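Local coordinates for FEZ-1 protein (Fluoribacter gormanii, PDB 5WCK) that probably hydrolyses beta-lactam antibiotics as a monomeric zinc-dependent metallo-beta-lactamase of subclass B3, at residues Ser27-Ile30 and Gly35-Leu38. The protein carries 2 engineered substitutions. Numbering follows the deposited sequence.
Sequences SYLI and GNIL
Ile30 and Ile37 form the antiparallel hydrogen-bonded pair of a beta hairpin, and two main-chain bonds establish it. Ile30 N donates to Ile37 O at 2.8 Å with an N-H...O angle of 167°, and Ile37 N returns a bond of 2.8 Å to Ile30 O. The next pair, Leu29 with Leu38, is non-hydrogen-bonded; here Leu29 CA lies 3.3 Å from Ile37 O in a CA-H...O contact, so that carbonyl receives both a strong and a weak donor. The N-to-C directions of the short strand segments 28-30 and 35-38 differ by 154°, an antiparallel course.

Leu29 can be traced outward. Its CB passes 4.2 Å from Ile37 O. The first torsion (chi1 -170°) sets CG opposite the backbone N, and CG holds nearly the same distance from Ile37 O, 4.1 Å. CD1 comes closest, 3.7 Å from Ile37 O and 3.8 Å from Asn36 CB, while CD2 branches farther from 35-38. On the other face, Ile30 CB and Ile37 CB meet at 4.1 Å.

Helix 47-56 covers the leucine face, with Leu29 against Ile54 and Leu38 against Ile50; Leu38 also reaches Leu67 of strand 64-68. Ile30 packs on Leu17 of strand 17-19 and Ile37 on Leu68 of strand 64-68, the strands flanking the hairpin, while Tyr28 OH bonds to Gly213 O in the second sheet of the alpha-beta/beta-alpha sandwich.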
ATOM      1  N   SER A  27       0.466   1.895  -7.211  1.00  5.45           N
ATOM      2  CA  SER A  27      -0.546   0.861  -7.401  1.00  5.31           C
ATOM      3  C   SER A  27       0.101  -0.324  -8.110  1.00  5.77           C
ATOM      4  O   SER A  27       1.046  -0.156  -8.907  1.00  6.92           O
ATOM      5  CB  SER A  27      -1.724   1.357  -8.203  1.00  7.10           C
ATOM      6  OG  SER A  27      -2.394   2.382  -7.506  1.00 10.78           O
ATOM      7  N   TYR A  28      -0.418  -1.523  -7.824  1.00  5.44           N
ATOM      8  CA  TYR A  28       0.199  -2.753  -8.254  1.00  4.56           C
ATOM      9  C   TYR A  28      -0.859  -3.664  -8.869  1.00  6.21           C
ATOM     10  O   TYR A  28      -1.995  -3.721  -8.398  1.00  7.14           O
ATOM     11  CB  TYR A  28       0.890  -3.447  -7.073  1.00  5.92           C
ATOM     12  CG  TYR A  28       1.919  -2.571  -6.406  1.00  5.38           C
ATOM     13  CD1 TYR A  28       3.215  -2.520  -6.895  1.00  5.46           C
ATOM     14  CD2 TYR A  28       1.585  -1.711  -5.378  1.00  4.69           C
ATOM     15  CE1 TYR A  28       4.154  -1.660  -6.343  1.00  5.45           C
ATOM     16  CE2 TYR A  28       2.511  -0.858  -4.799  1.00  5.02           C
ATOM     17  CZ  TYR A  28       3.814  -0.833  -5.284  1.00  5.64           C
ATOM     18  OH  TYR A  28       4.789  -0.023  -4.763  1.00  5.44           O
ATOM     19  N   LEU A  29      -0.474  -4.375  -9.924  1.00  6.43           N
ATOM     20  CA  LEU A  29      -1.333  -5.337 -10.602  1.00  5.99           C
ATOM     21  C   LEU A  29      -0.664  -6.705 -10.532  1.00  6.41           C
ATOM     22  O   LEU A  29       0.496  -6.848 -10.902  1.00  6.26           O
ATOM     23  CB  LEU A  29      -1.547  -4.941 -12.070  1.00  5.33           C
ATOM     24  CG  LEU A  29      -2.611  -5.752 -12.806  1.00  7.70           C
ATOM     25  CD1 LEU A  29      -4.012  -5.323 -12.390  1.00  9.08           C
ATOM     26  CD2 LEU A  29      -2.449  -5.653 -14.313  1.00  7.98           C
ATOM     27  N   ILE A  30      -1.407  -7.696 -10.032  1.00  5.78           N
ATOM     28  CA  ILE A  30      -0.916  -9.074  -9.976  1.00  7.16           C
ATOM     29  C   ILE A  30      -1.774  -9.840 -10.985  1.00  7.35           C
ATOM     30  O   ILE A  30      -2.991  -9.884 -10.852  1.00  8.30           O
ATOM     31  CB  ILE A  30      -0.986  -9.665  -8.554  1.00  7.86           C
ATOM     32  CG1 ILE A  30      -0.085  -8.935  -7.556  1.00  8.71           C
ATOM     33  CG2 ILE A  30      -0.599 -11.131  -8.589  1.00 10.07           C
ATOM     34  CD1 ILE A  30      -0.630  -7.685  -6.967  1.00 12.37           C
ATOM     35  N   GLY A  35      -7.540 -14.199 -13.429  1.00 10.01           N
ATOM     36  CA  GLY A  35      -7.847 -12.780 -13.324  1.00  7.54           C
ATOM     37  C   GLY A  35      -6.782 -12.058 -12.525  1.00  7.47           C
ATOM     38  O   GLY A  35      -5.767 -12.657 -12.126  1.00  6.96           O
ATOM     39  N   ASN A  36      -7.023 -10.766 -12.282  1.00  7.50           N
ATOM     40  CA  ASN A  36      -5.985  -9.886 -11.743  1.00  7.29           C
ATOM     41  C   ASN A  36      -6.386  -9.307 -10.386  1.00  7.61           C
ATOM     42  O   ASN A  36      -7.579  -9.134 -10.088  1.00  7.12           O
ATOM     43  CB  ASN A  36      -5.702  -8.755 -12.731  1.00  8.76           C
ATOM     44  CG  ASN A  36      -5.381  -9.280 -14.112  1.00  8.90           C
ATOM     45  OD1 ASN A  36      -4.849 -10.389 -14.264  1.00  9.14           O
ATOM     46  ND2 ASN A  36      -5.729  -8.495 -15.118  1.00  8.13           N
ATOM     47  N   ILE A  37      -5.365  -8.977  -9.579  1.00  5.54           N
ATOM     48  CA  ILE A  37      -5.527  -8.293  -8.306  1.00  4.80           C
ATOM     49  C   ILE A  37      -4.926  -6.892  -8.464  1.00  6.25           C
ATOM     50  O   ILE A  37      -3.818  -6.768  -9.000  1.00  6.81           O
ATOM     51  CB  ILE A  37      -4.802  -9.013  -7.161  1.00  6.03           C
ATOM     52  CG1 ILE A  37      -5.252 -10.476  -7.041  1.00  7.67           C
ATOM     53  CG2 ILE A  37      -4.946  -8.252  -5.849  1.00  7.74           C
ATOM     54  CD1 ILE A  37      -4.439 -11.292  -6.068  1.00  8.75           C
ATOM     55  N   LEU A  38      -5.679  -5.877  -8.054  1.00  5.35           N
ATOM     56  CA  LEU A  38      -5.222  -4.493  -8.044  1.00  6.38           C
ATOM     57  C   LEU A  38      -5.043  -4.032  -6.596  1.00  6.27           C
ATOM     58  O   LEU A  38      -5.940  -4.244  -5.757  1.00  6.42           O
ATOM     59  CB  LEU A  38      -6.245  -3.612  -8.771  1.00  6.91           C
ATOM     60  CG  LEU A  38      -5.937  -2.121  -8.777  1.00  9.47           C
ATOM     61  CD1 LEU A  38      -4.664  -1.802  -9.538  1.00  6.57           C
ATOM     62  CD2 LEU A  38      -7.089  -1.315  -9.357  1.00 12.14           C
TER